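Local coordinates for protein putative nucleotide sugar epimerase/ dehydratase (Bordetella bronchiseptica, PDB 2Q1S) that binds NADH in a Rossmann fold and probably acts as a nucleotide-sugar epimerase or dehydratase in lipopolysaccharide O-antigen biosynthesis, at residues S46-R51 / F104-Y109. Numbering follows the deposited sequence.
Sequences SNLVKR and FHLATY. With NAI (1,4-dihydronicotinamide adenine dinucleotide), chain B.
L48 reaches from the helix to the strand with a single methyl, CD2, which rests on one face of the F104 ring. This is a CH-pi contact: L48 CD2 lies 3.8 Å from the centroid of the F104 ring, 25° off the ring normal. The methyl is displaced toward the CB end, so its shortest approach is to F104 CG, at 3.5 Å. L48 gets there with CG anti to its backbone N (chi1 -179°), and the two side chains cross at about a right angle. The same methyl also meets L106, whose CD1 sits 3.9 Å from L48 CD2. All three side chains are buried, and I271 and A274 of helix 263-276 pack against L48 and F104 respectively.

In the Rossmann fold, helix 43-54 comes directly after strand 34-38 and begins within what looks like the GxGxxG dinucleotide-binding motif (G40, G42, G45), its third glycine in the helix's first turn. The helix lies against the parallel sheet; here it packs on strand 102-105, which pairs with strand 34-38 on one edge and strand 145-151 on the other.

Past the strand the chain turns to the dinucleotide. The nicotinamide-ribose hydroxyl O3D of the NADH lies 3.0 Å from the carbonyl O of L106 and 3.3 Å from that of A107, two weak hydrogen-bond options for one proton. Beyond these polar contacts, A107 CB touches the adenine, 3.6 Å from its C4A, while T108 sets CG2 against the same ribose, 3.6 Å from C3D. The hydroxyl OG1 of T108 is hydrogen-bonded to N126 OD1.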
ATOM      1  N   SER A  46      25.381   1.592   3.288  1.00 44.37           N
ATOM      2  CA  SER A  46      26.878   1.522   3.291  1.00 43.47           C
ATOM      3  C   SER A  46      27.428   1.683   4.716  1.00 43.87           C
ATOM      4  O   SER A  46      28.389   0.986   5.089  1.00 44.49           O
ATOM      5  CB  SER A  46      27.496   2.550   2.343  1.00 45.20           C
ATOM      6  OG  SER A  46      27.239   3.851   2.810  1.00 47.68           O
ATOM      7  N   ASN A  47      26.837   2.588   5.499  1.00 43.92           N
ATOM      8  CA  ASN A  47      27.277   2.804   6.888  1.00 43.75           C
ATOM      9  C   ASN A  47      26.957   1.624   7.772  1.00 44.02           C
ATOM     10  O   ASN A  47      27.748   1.247   8.648  1.00 44.21           O
ATOM     11  CB  ASN A  47      26.692   4.109   7.471  1.00 43.23           C
ATOM     12  CG  ASN A  47      27.458   5.337   7.007  1.00 44.56           C
ATOM     13  OD1 ASN A  47      28.526   5.676   7.572  1.00 44.85           O
ATOM     14  ND2 ASN A  47      26.948   6.000   5.960  1.00 43.45           N
ATOM     15  N   LEU A  48      25.785   1.021   7.580  1.00 43.70           N
ATOM     16  CA  LEU A  48      25.427  -0.190   8.289  1.00 44.32           C
ATOM     17  C   LEU A  48      26.388  -1.347   7.961  1.00 44.55           C
ATOM     18  O   LEU A  48      26.804  -2.101   8.857  1.00 44.80           O
ATOM     19  CB  LEU A  48      23.970  -0.574   7.949  1.00 44.27           C
ATOM     20  CG  LEU A  48      23.460  -1.834   8.651  1.00 43.27           C
ATOM     21  CD1 LEU A  48      23.490  -1.776  10.178  1.00 45.86           C
ATOM     22  CD2 LEU A  48      22.051  -2.192   8.208  1.00 46.61           C
ATOM     23  N   VAL A  49      26.696  -1.531   6.686  1.00 45.56           N
ATOM     24  CA  VAL A  49      27.624  -2.578   6.256  1.00 44.97           C
ATOM     25  C   VAL A  49      28.979  -2.409   6.955  1.00 44.89           C
ATOM     26  O   VAL A  49      29.502  -3.384   7.503  1.00 44.25           O
ATOM     27  CB  VAL A  49      27.711  -2.687   4.727  1.00 45.32           C
ATOM     28  CG1 VAL A  49      28.800  -3.654   4.300  1.00 45.06           C
ATOM     29  CG2 VAL A  49      26.341  -3.147   4.155  1.00 45.22           C
ATOM     30  N   LYS A  50      29.501  -1.175   6.959  1.00 45.27           N
ATOM     31  CA  LYS A  50      30.788  -0.865   7.619  1.00 44.80           C
ATOM     32  C   LYS A  50      30.722  -1.266   9.090  1.00 44.57           C
ATOM     33  O   LYS A  50      31.663  -1.874   9.623  1.00 43.96           O
ATOM     34  CB  LYS A  50      31.123   0.632   7.515  1.00 44.42           C
ATOM     35  CG  LYS A  50      32.448   1.058   8.160  1.00 47.73           C
ATOM     36  N   ARG A  51      29.619  -0.924   9.752  1.00 43.91           N
ATOM     37  CA  ARG A  51      29.499  -1.203  11.175  1.00 42.84           C
ATOM     38  C   ARG A  51      29.350  -2.713  11.448  1.00 43.95           C
ATOM     39  O   ARG A  51      29.972  -3.262  12.394  1.00 44.15           O
ATOM     40  CB  ARG A  51      28.374  -0.362  11.766  1.00 43.74           C
ATOM     41  CG  ARG A  51      28.117  -0.567  13.236  1.00 41.48           C
ATOM     42  CD  ARG A  51      29.334  -0.197  14.112  1.00 41.61           C
ATOM     43  NE  ARG A  51      28.974  -0.260  15.524  1.00 43.53           N
ATOM     44  CZ  ARG A  51      29.823  -0.538  16.501  1.00 46.22           C
ATOM     45  NH1 ARG A  51      31.104  -0.751  16.216  1.00 47.12           N
ATOM     46  NH2 ARG A  51      29.391  -0.594  17.762  1.00 47.15           N
ATOM     47  N   PHE A 104      18.339  -6.781   6.738  1.00 35.84           N
ATOM     48  CA  PHE A 104      18.020  -5.333   6.839  1.00 36.16           C
ATOM     49  C   PHE A 104      17.475  -4.899   5.495  1.00 36.43           C
ATOM     50  O   PHE A 104      18.144  -5.051   4.513  1.00 35.24           O
ATOM     51  CB  PHE A 104      19.272  -4.521   7.187  1.00 36.01           C
ATOM     52  CG  PHE A 104      19.844  -4.846   8.537  1.00 36.11           C
ATOM     53  CD1 PHE A 104      20.762  -5.900   8.697  1.00 36.87           C
ATOM     54  CD2 PHE A 104      19.430  -4.161   9.684  1.00 35.06           C
ATOM     55  CE1 PHE A 104      21.299  -6.223   9.943  1.00 35.79           C
ATOM     56  CE2 PHE A 104      19.986  -4.453  10.944  1.00 36.92           C
ATOM     57  CZ  PHE A 104      20.900  -5.523  11.078  1.00 36.14           C
ATOM     58  N   HIS A 105      16.213  -4.422   5.473  1.00 36.19           N
ATOM     59  CA  HIS A 105      15.601  -3.977   4.240  1.00 36.49           C
ATOM     60  C   HIS A 105      15.561  -2.448   4.184  1.00 35.58           C
ATOM     61  O   HIS A 105      14.691  -1.832   4.887  1.00 36.42           O
ATOM     62  CB  HIS A 105      14.194  -4.603   4.134  1.00 37.89           C
ATOM     63  CG  HIS A 105      13.435  -4.063   2.973  1.00 38.76           C
ATOM     64  ND1 HIS A 105      14.053  -3.615   1.832  1.00 41.51           N
ATOM     65  CD2 HIS A 105      12.109  -3.825   2.813  1.00 38.36           C
ATOM     66  CE1 HIS A 105      13.139  -3.136   0.991  1.00 38.87           C
ATOM     67  NE2 HIS A 105      11.953  -3.256   1.572  1.00 38.19           N
ATOM     68  N   LEU A 106      16.585  -1.890   3.524  1.00 37.06           N
ATOM     69  CA  LEU A 106      16.783  -0.430   3.428  1.00 39.80           C
ATOM     70  C   LEU A 106      16.479   0.165   2.075  1.00 39.37           C
ATOM     71  O   LEU A 106      16.673   1.358   1.867  1.00 40.66           O
ATOM     72  CB  LEU A 106      18.215  -0.023   3.870  1.00 40.38           C
ATOM     73  CG  LEU A 106      18.698  -0.704   5.148  1.00 41.83           C
ATOM     74  CD1 LEU A 106      20.159  -0.234   5.363  1.00 44.91           C
ATOM     75  CD2 LEU A 106      17.843  -0.402   6.325  1.00 42.08           C
ATOM     76  N   ALA A 107      16.116  -0.642   1.077  1.00 37.99           N
ATOM     77  CA  ALA A 107      15.898  -0.107  -0.249  1.00 39.30           C
ATOM     78  C   ALA A 107      14.698   0.884  -0.219  1.00 38.16           C
ATOM     79  O   ALA A 107      13.757   0.799   0.587  1.00 39.07           O
ATOM     80  CB  ALA A 107      15.687  -1.195  -1.241  1.00 39.16           C
ATOM     81  N   THR A 108      14.843   1.875  -1.103  1.00 37.18           N
ATOM     82  CA  THR A 108      13.767   2.850  -1.319  1.00 37.16           C
ATOM     83  C   THR A 108      14.000   3.456  -2.700  1.00 36.04           C
ATOM     84  O   THR A 108      14.975   3.184  -3.397  1.00 36.82           O
ATOM     85  CB  THR A 108      13.705   3.920  -0.231  1.00 38.43           C
ATOM     86  OG1 THR A 108      12.422   4.579  -0.286  1.00 38.53           O
ATOM     87  CG2 THR A 108      14.818   4.970  -0.361  1.00 39.87           C
ATOM     88  N   TYR A 109      12.990   4.243  -3.085  1.00 36.77           N
ATOM     89  CA  TYR A 109      13.070   5.068  -4.273  1.00 36.46           C
ATOM     90  C   TYR A 109      13.319   6.531  -3.848  1.00 37.18           C
ATOM     91  O   TYR A 109      12.481   7.192  -3.266  1.00 38.71           O
ATOM     92  CB  TYR A 109      11.800   4.929  -5.116  1.00 35.78           C
ATOM     93  CG  TYR A 109      11.949   5.610  -6.453  1.00 36.33           C
ATOM     94  CD1 TYR A 109      12.847   5.125  -7.415  1.00 36.64           C
ATOM     95  CD2 TYR A 109      11.180   6.743  -6.790  1.00 37.55           C
ATOM     96  CE1 TYR A 109      12.982   5.731  -8.664  1.00 37.99           C
ATOM     97  CE2 TYR A 109      11.302   7.378  -8.034  1.00 36.89           C
ATOM     98  CZ  TYR A 109      12.194   6.861  -9.007  1.00 35.37           C
ATOM     99  OH  TYR A 109      12.329   7.450 -10.229  1.00 35.93           O
TER
HETATM  100  PA  NAI B 358      19.569   5.691  -0.451  1.00 26.26           P
HETATM  101  O1A NAI B 358      18.820   6.074  -1.677  1.00 27.38           O
HETATM  102  O2A NAI B 358      21.055   6.099  -0.324  1.00 27.58           O
HETATM  103  O5B NAI B 358      19.455   4.179  -0.157  1.00 24.32           O
HETATM  104  C5B NAI B 358      18.485   3.301  -0.739  1.00 25.68           C
HETATM  105  C4B NAI B 358      19.165   2.186  -1.516  1.00 25.86           C
HETATM  106  O4B NAI B 358      18.163   1.367  -2.108  1.00 25.52           O
HETATM  107  C3B NAI B 358      20.040   2.752  -2.665  1.00 27.51           C
HETATM  108  O3B NAI B 358      21.361   2.188  -2.593  1.00 26.53           O
HETATM  109  C2B NAI B 358      19.337   2.234  -3.911  1.00 26.06           C
HETATM  110  O2B NAI B 358      20.170   1.934  -5.073  1.00 27.11           O
HETATM  111  C1B NAI B 358      18.678   0.954  -3.393  1.00 24.21           C
HETATM  112  N9A NAI B 358      17.593   0.449  -4.216  1.00 24.91           N
HETATM  113  C8A NAI B 358      16.636   1.179  -4.866  1.00 24.42           C
HETATM  114  N7A NAI B 358      15.792   0.346  -5.477  1.00 23.62           N
HETATM  115  C5A NAI B 358      16.164  -0.943  -5.232  1.00 25.90           C
HETATM  116  C6A NAI B 358      15.703  -2.292  -5.587  1.00 25.81           C
HETATM  117  N6A NAI B 358      14.629  -2.518  -6.353  1.00 25.19           N
HETATM  118  N1A NAI B 358      16.385  -3.384  -5.119  1.00 25.88           N
HETATM  119  C2A NAI B 358      17.485  -3.176  -4.345  1.00 25.34           C
HETATM  120  N3A NAI B 358      17.984  -1.992  -3.956  1.00 25.66           N
HETATM  121  C4A NAI B 358      17.362  -0.829  -4.363  1.00 25.41           C
HETATM  122  O3  NAI B 358      18.748   6.398   0.725  1.00 25.79           O
HETATM  123  PN  NAI B 358      18.938   6.275   2.335  1.00 27.64           P
HETATM  124  O1N NAI B 358      18.765   7.579   2.935  1.00 29.13           O
HETATM  125  O2N NAI B 358      20.153   5.409   2.549  1.00 28.29           O
HETATM  126  O5D NAI B 358      17.658   5.323   2.712  1.00 28.03           O
HETATM  127  C5D NAI B 358      17.817   4.045   3.351  1.00 28.88           C
HETATM  128  C4D NAI B 358      16.464   3.676   3.964  1.00 26.97           C
HETATM  129  O4D NAI B 358      16.169   4.589   4.994  1.00 26.65           O
HETATM  130  C3D NAI B 358      15.303   3.838   2.982  1.00 26.52           C
HETATM  131  O3D NAI B 358      14.417   2.729   3.185  1.00 24.17           O
HETATM  132  C2D NAI B 358      14.677   5.144   3.364  1.00 28.71           C
HETATM  133  O2D NAI B 358      13.272   5.188   2.996  1.00 27.69           O
HETATM  134  C1D NAI B 358      14.848   5.153   4.857  1.00 30.17           C
HETATM  135  N1N NAI B 358      14.819   6.467   5.444  1.00 30.03           N
HETATM  136  C2N NAI B 358      15.853   7.361   5.307  1.00 32.97           C
HETATM  137  C3N NAI B 358      15.803   8.614   5.910  1.00 29.63           C
HETATM  138  C7N NAI B 358      16.934   9.627   5.756  1.00 31.26           C
HETATM  139  O7N NAI B 358      16.831  10.697   6.330  1.00 31.06           O
HETATM  140  N7N NAI B 358      18.003   9.251   5.009  1.00 32.02           N
HETATM  141  C4N NAI B 358      14.698   8.965   6.732  1.00 31.53           C
HETATM  142  C5N NAI B 358      13.662   7.998   6.884  1.00 31.23           C
HETATM  143  C6N NAI B 358      13.772   6.757   6.259  1.00 33.46           C